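Local atomic coordinates of agarase (Pseudoalteromonas fuliginea, PDB entry 6XJ9), a protein that probably hydrolyses agarose or agarose-derived oligosaccharides, as a family 50 glycoside hydrolase from a marine bacterium. Residues A501-P515 against H613-P626. Numbering follows the deposited sequence.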
loop_
_atom_site.group_PDB
_atom_site.type_symbol
_atom_site.label_atom_id
_atom_site.label_comp_id
_atom_site.label_asym_id
_atom_site.label_seq_id
_atom_site.Cartn_x
_atom_site.Cartn_y
_atom_site.Cartn_z
ATOM N N ALA A 501 -31.551 -2.141 -13.897
ATOM C CA ALA A 501 -31.096 -0.862 -14.428
ATOM C C ALA A 501 -31.428 0.235 -13.424
ATOM O O ALA A 501 -32.582 0.616 -13.270
ATOM C CB ALA A 501 -31.708 -0.604 -15.790
ATOM N N VAL A 502 -30.396 0.748 -12.746
ATOM C CA VAL A 502 -30.588 1.766 -11.726
ATOM C C VAL A 502 -31.209 3.028 -12.322
ATOM O O VAL A 502 -32.072 3.631 -11.690
ATOM C CB VAL A 502 -29.281 2.061 -10.966
ATOM C CG1 VAL A 502 -29.497 3.040 -9.822
ATOM C CG2 VAL A 502 -28.630 0.788 -10.451
ATOM N N GLY A 503 -30.729 3.456 -13.497
ATOM C CA GLY A 503 -31.166 4.694 -14.128
ATOM C C GLY A 503 -30.444 4.939 -15.458
ATOM O O GLY A 503 -29.624 4.119 -15.874
ATOM N N VAL A 504 -30.765 6.068 -16.100
ATOM C CA VAL A 504 -30.253 6.435 -17.415
ATOM C C VAL A 504 -29.589 7.814 -17.353
ATOM O O VAL A 504 -30.201 8.807 -16.973
ATOM C CB VAL A 504 -31.371 6.403 -18.480
ATOM C CG1 VAL A 504 -30.842 6.645 -19.887
ATOM C CG2 VAL A 504 -32.155 5.093 -18.432
ATOM N N PHE A 505 -28.331 7.862 -17.783
ATOM C CA PHE A 505 -27.670 9.119 -18.084
ATOM C C PHE A 505 -27.893 9.410 -19.562
ATOM O O PHE A 505 -27.735 8.526 -20.401
ATOM C CB PHE A 505 -26.168 9.005 -17.824
ATOM C CG PHE A 505 -25.728 8.701 -16.415
ATOM C CD1 PHE A 505 -25.755 9.677 -15.426
ATOM C CD2 PHE A 505 -25.196 7.455 -16.098
ATOM C CE1 PHE A 505 -25.318 9.387 -14.141
ATOM C CE2 PHE A 505 -24.729 7.179 -14.824
ATOM C CZ PHE A 505 -24.784 8.146 -13.843
ATOM N N ILE A 506 -28.328 10.633 -19.878
ATOM C CA ILE A 506 -28.409 11.036 -21.274
ATOM C C ILE A 506 -27.410 12.172 -21.505
ATOM O O ILE A 506 -27.456 13.192 -20.822
ATOM C CB ILE A 506 -29.855 11.411 -21.673
ATOM C CG1 ILE A 506 -30.817 10.233 -21.484
ATOM C CG2 ILE A 506 -29.901 11.937 -23.106
ATOM C CD1 ILE A 506 -30.675 9.138 -22.530
ATOM N N ASP A 507 -26.502 11.966 -22.470
ATOM C CA ASP A 507 -25.441 12.907 -22.831
ATOM C C ASP A 507 -24.397 12.980 -21.714
ATOM O O ASP A 507 -24.526 12.313 -20.687
ATOM C CB ASP A 507 -25.993 14.273 -23.275
ATOM C CG ASP A 507 -26.779 14.228 -24.578
ATOM O OD1 ASP A 507 -27.714 15.035 -24.750
ATOM O OD2 ASP A 507 -26.472 13.370 -25.404
ATOM N N ASN A 508 -23.361 13.809 -21.912
ATOM C CA ASN A 508 -22.254 13.869 -20.969
ATOM C C ASN A 508 -21.479 15.150 -21.233
ATOM O O ASN A 508 -21.029 15.375 -22.351
ATOM C CB ASN A 508 -21.367 12.612 -21.056
ATOM C CG ASN A 508 -20.093 12.679 -20.241
ATOM O OD1 ASN A 508 -20.111 12.493 -19.023
ATOM N ND2 ASN A 508 -18.968 12.932 -20.902
ATOM N N GLU A 509 -21.336 15.984 -20.195
ATOM C CA GLU A 509 -20.492 17.172 -20.254
ATOM C C GLU A 509 -20.764 17.987 -21.521
ATOM O O GLU A 509 -19.840 18.367 -22.236
ATOM C CB GLU A 509 -19.007 16.812 -20.128
ATOM C CG GLU A 509 -18.663 16.033 -18.870
ATOM C CD GLU A 509 -17.172 15.902 -18.601
ATOM O OE1 GLU A 509 -16.372 16.211 -19.524
ATOM O OE2 GLU A 509 -16.813 15.513 -17.465
ATOM N N LYS A 510 -22.042 18.274 -21.776
ATOM C CA LYS A 510 -22.417 19.192 -22.837
ATOM C C LYS A 510 -21.893 20.590 -22.506
ATOM O O LYS A 510 -21.770 20.967 -21.344
ATOM C CB LYS A 510 -23.940 19.205 -23.022
ATOM C CG LYS A 510 -24.551 17.848 -23.366
ATOM C CD LYS A 510 -25.987 17.941 -23.863
ATOM C CE LYS A 510 -26.077 18.418 -25.296
ATOM N NZ LYS A 510 -25.422 17.456 -26.212
ATOM N N SER A 511 -21.608 21.363 -23.553
ATOM C CA SER A 511 -21.005 22.675 -23.384
ATOM C C SER A 511 -22.068 23.746 -23.113
ATOM O O SER A 511 -22.260 24.647 -23.929
ATOM C CB SER A 511 -20.171 23.004 -24.597
ATOM O OG SER A 511 -19.516 24.252 -24.426
ATOM N N PHE A 512 -22.740 23.648 -21.950
ATOM C CA PHE A 512 -23.766 24.604 -21.552
ATOM C C PHE A 512 -23.153 25.955 -21.178
ATOM O O PHE A 512 -23.850 26.969 -21.209
ATOM C CB PHE A 512 -24.572 24.108 -20.348
ATOM C CG PHE A 512 -25.633 23.082 -20.648
ATOM C CD1 PHE A 512 -26.842 23.455 -21.229
ATOM C CD2 PHE A 512 -25.436 21.748 -20.324
ATOM C CE1 PHE A 512 -27.818 22.505 -21.495
ATOM C CE2 PHE A 512 -26.412 20.798 -20.597
ATOM C CZ PHE A 512 -27.609 21.182 -21.168
ATOM N N GLY A 513 -21.856 25.961 -20.831
ATOM C CA GLY A 513 -21.206 27.164 -20.347
ATOM C C GLY A 513 -20.337 26.907 -19.118
ATOM O O GLY A 513 -20.526 25.924 -18.411
ATOM N N ARG A 514 -19.376 27.807 -18.896
ATOM C CA ARG A 514 -18.501 27.796 -17.736
ATOM C C ARG A 514 -18.715 29.106 -16.979
ATOM O O ARG A 514 -18.509 30.177 -17.545
ATOM C CB ARG A 514 -17.029 27.683 -18.158
ATOM C CG ARG A 514 -16.777 26.849 -19.408
ATOM C CD ARG A 514 -15.309 26.553 -19.683
ATOM N NE ARG A 514 -15.114 25.825 -20.935
ATOM C CZ ARG A 514 -13.973 25.262 -21.331
ATOM N NH1 ARG A 514 -13.914 24.631 -22.490
ATOM N NH2 ARG A 514 -12.898 25.324 -20.569
ATOM N N PRO A 515 -19.157 29.066 -15.699
ATOM C CA PRO A 515 -19.407 30.294 -14.940
ATOM C C PRO A 515 -18.170 30.995 -14.375
ATOM O O PRO A 515 -18.013 31.068 -13.157
ATOM C CB PRO A 515 -20.321 29.797 -13.807
ATOM C CG PRO A 515 -19.903 28.346 -13.587
ATOM C CD PRO A 515 -19.481 27.838 -14.950
ATOM N N HIS A 613 -38.058 4.128 -14.671
ATOM C CA HIS A 613 -36.629 4.185 -14.379
ATOM C C HIS A 613 -36.184 5.627 -14.155
ATOM O O HIS A 613 -36.697 6.534 -14.797
ATOM C CB HIS A 613 -35.838 3.615 -15.553
ATOM C CG HIS A 613 -35.928 2.136 -15.630
ATOM N ND1 HIS A 613 -36.957 1.504 -16.303
ATOM C CD2 HIS A 613 -35.143 1.169 -15.112
ATOM C CE1 HIS A 613 -36.799 0.204 -16.210
ATOM N NE2 HIS A 613 -35.695 -0.031 -15.480
ATOM N N MET A 614 -35.198 5.819 -13.269
ATOM C CA MET A 614 -34.760 7.162 -12.920
ATOM C C MET A 614 -33.999 7.780 -14.087
ATOM O O MET A 614 -33.223 7.103 -14.757
ATOM C CB MET A 614 -33.843 7.142 -11.696
ATOM C CG MET A 614 -34.589 6.826 -10.414
ATOM S SD MET A 614 -33.495 7.020 -9.001
ATOM C CE MET A 614 -32.334 5.679 -9.257
ATOM N N TYR A 615 -34.226 9.083 -14.285
ATOM C CA TYR A 615 -33.483 9.901 -15.226
ATOM C C TYR A 615 -32.434 10.679 -14.436
ATOM O O TYR A 615 -32.783 11.413 -13.514
ATOM C CB TYR A 615 -34.458 10.808 -15.982
ATOM C CG TYR A 615 -33.820 11.909 -16.790
ATOM C CD1 TYR A 615 -32.635 11.699 -17.476
ATOM C CD2 TYR A 615 -34.433 13.151 -16.897
ATOM C CE1 TYR A 615 -32.056 12.700 -18.237
ATOM C CE2 TYR A 615 -33.871 14.163 -17.652
ATOM C CZ TYR A 615 -32.681 13.936 -18.321
ATOM O OH TYR A 615 -32.112 14.933 -19.058
ATOM N N LEU A 616 -31.160 10.498 -14.802
ATOM C CA LEU A 616 -30.032 10.874 -13.966
ATOM C C LEU A 616 -29.315 12.097 -14.523
ATOM O O LEU A 616 -28.190 12.391 -14.105
ATOM C CB LEU A 616 -29.053 9.697 -13.900
ATOM C CG LEU A 616 -29.646 8.388 -13.389
ATOM C CD1 LEU A 616 -28.639 7.262 -13.582
ATOM C CD2 LEU A 616 -30.036 8.518 -11.916
ATOM N N GLY A 617 -29.955 12.799 -15.465
ATOM C CA GLY A 617 -29.388 14.047 -15.957
ATOM C C GLY A 617 -28.287 13.830 -16.988
ATOM O O GLY A 617 -28.287 12.820 -17.688
ATOM N N ALA A 618 -27.349 14.791 -17.061
ATOM C CA ALA A 618 -26.481 14.948 -18.221
ATOM C C ALA A 618 -25.012 15.137 -17.834
ATOM O O ALA A 618 -24.213 15.540 -18.673
ATOM C CB ALA A 618 -26.972 16.097 -19.074
ATOM N N ARG A 619 -24.675 14.844 -16.580
ATOM C CA ARG A 619 -23.307 14.692 -16.103
ATOM C C ARG A 619 -22.530 15.995 -16.312
ATOM O O ARG A 619 -21.646 16.085 -17.176
ATOM C CB ARG A 619 -22.627 13.488 -16.775
ATOM C CG ARG A 619 -23.380 12.169 -16.662
ATOM C CD ARG A 619 -22.944 11.167 -17.727
ATOM N NE ARG A 619 -21.592 10.672 -17.503
ATOM C CZ ARG A 619 -21.254 9.835 -16.531
ATOM N NH1 ARG A 619 -22.174 9.397 -15.670
ATOM N NH2 ARG A 619 -19.997 9.435 -16.432
ATOM N N PHE A 620 -22.887 17.024 -15.538
ATOM C CA PHE A 620 -22.239 18.318 -15.721
ATOM C C PHE A 620 -20.827 18.252 -15.153
ATOM O O PHE A 620 -20.644 17.728 -14.061
ATOM C CB PHE A 620 -22.963 19.421 -14.946
ATOM C CG PHE A 620 -24.457 19.521 -15.125
ATOM C CD1 PHE A 620 -25.012 19.795 -16.367
ATOM C CD2 PHE A 620 -25.303 19.428 -14.022
ATOM C CE1 PHE A 620 -26.388 19.938 -16.506
ATOM C CE2 PHE A 620 -26.679 19.572 -14.162
ATOM C CZ PHE A 620 -27.221 19.818 -15.406
ATOM N N PRO A 621 -19.786 18.799 -15.826
ATOM C CA PRO A 621 -18.460 18.869 -15.215
ATOM C C PRO A 621 -18.468 19.972 -14.156
ATOM O O PRO A 621 -19.148 20.988 -14.314
ATOM C CB PRO A 621 -17.563 19.201 -16.419
ATOM C CG PRO A 621 -18.451 20.039 -17.302
ATOM C CD PRO A 621 -19.809 19.378 -17.183
ATOM N N ASP A 622 -17.738 19.733 -13.057
ATOM C CA ASP A 622 -17.682 20.646 -11.928
ATOM C C ASP A 622 -17.078 21.981 -12.375
ATOM O O ASP A 622 -17.321 23.013 -11.754
ATOM C CB ASP A 622 -16.965 19.999 -10.733
ATOM C CG ASP A 622 -15.508 19.649 -11.005
ATOM O OD1 ASP A 622 -15.092 19.720 -12.183
ATOM O OD2 ASP A 622 -14.777 19.333 -10.022
ATOM N N TRP A 623 -16.298 21.954 -13.461
ATOM C CA TRP A 623 -15.725 23.173 -14.010
ATOM C C TRP A 623 -16.707 23.895 -14.933
ATOM O O TRP A 623 -16.460 25.036 -15.303
ATOM C CB TRP A 623 -14.379 22.909 -14.705
ATOM C CG TRP A 623 -14.384 21.813 -15.732
ATOM C CD1 TRP A 623 -13.844 20.570 -15.585
ATOM C CD2 TRP A 623 -14.902 21.860 -17.076
ATOM N NE1 TRP A 623 -14.007 19.837 -16.733
ATOM C CE2 TRP A 623 -14.657 20.599 -17.664
ATOM C CE3 TRP A 623 -15.567 22.827 -17.840
ATOM C CZ2 TRP A 623 -15.054 20.282 -18.964
ATOM C CZ3 TRP A 623 -15.976 22.507 -19.117
ATOM C CH2 TRP A 623 -15.720 21.256 -19.674
ATOM N N GLY A 624 -17.804 23.239 -15.332
ATOM C CA GLY A 624 -18.705 23.860 -16.299
ATOM C C GLY A 624 -20.177 23.573 -16.008
ATOM O O GLY A 624 -20.878 22.978 -16.831
ATOM N N MET A 625 -20.641 24.035 -14.847
ATOM C CA MET A 625 -22.001 23.774 -14.404
ATOM C C MET A 625 -22.693 25.093 -14.040
ATOM O O MET A 625 -22.844 25.408 -12.866
ATOM C CB MET A 625 -21.997 22.826 -13.196
ATOM C CG MET A 625 -20.989 23.168 -12.107
ATOM S SD MET A 625 -21.128 21.958 -10.745
ATOM C CE MET A 625 -19.973 22.592 -9.529
ATOM N N PRO A 626 -23.151 25.910 -15.021
ATOM C CA PRO A 626 -23.857 27.151 -14.696
ATOM C C PRO A 626 -25.026 26.831 -13.767
ATOM O O PRO A 626 -25.749 25.853 -13.990
ATOM C CB PRO A 626 -24.404 27.634 -16.045
ATOM C CG PRO A 626 -23.487 26.990 -17.078
ATOM C CD PRO A 626 -23.073 25.658 -16.471
HETATM O O HOH W 1 -34.781 3.396 -11.778
HETATM O O HOH W 2 -29.826 14.534 -20.234
HETATM O O HOH W 3 -24.091 18.095 -19.759
HETATM O O HOH W 4 -21.047 23.316 -19.332
#
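Val504 and Tyr615 pair in a parallel sheet, the one sound bridge between strand 501-506 and the weakly bonded strand 614-615. Val504 N donates to Met614 O (3.0 Å), and Val504 O accepts from Leu616 N. Beyond this the partners are loop residues: Ile506 N donates to Gly617 O, and Glu509 N is shared between Arg619 O (3.0 Å) and Ala618 O (3.3 Å). One water links Val502 O to Met614 N, another Ile506 O to the Tyr615 hydroxyl, a third Lys510 N to Ala618 O.

Among the side chains, the Phe505 ring is sandwiched. Over one face stands the Arg619 guanidinium in a cation-pi contact, CZ 4.5 Å from the ring centroid; the planes are 75° apart, so NH1 points at the ring. Over the opposite face Leu616 CD1 makes a CH-pi contact, 3.9 Å from the centroid. A bend at chi3 (70°) brings NH1 of Arg619 over the ring while NE donates to Asn508 OD1 (2.8 Å) in a bent bond (145° at H), tilted from the amide carbonyl plane; NH2 forms a salt bridge with Glu668. Asn643 ND2 is hydrogen-bonded to Asn508 OD1 and to Glu509 OE2.

Apolar packing continues where Phe512 CE2 meets the edge of Phe620.

Strand 501-506 lies between strands 449-453 and 614-615, consistent with the (beta/alpha)8 barrel expected of a GH50 enzyme; helix 478-495 packs on Val504 and Ile506, helix 584-609 on Tyr615 and Phe512, and strand 640-643 on Phe620.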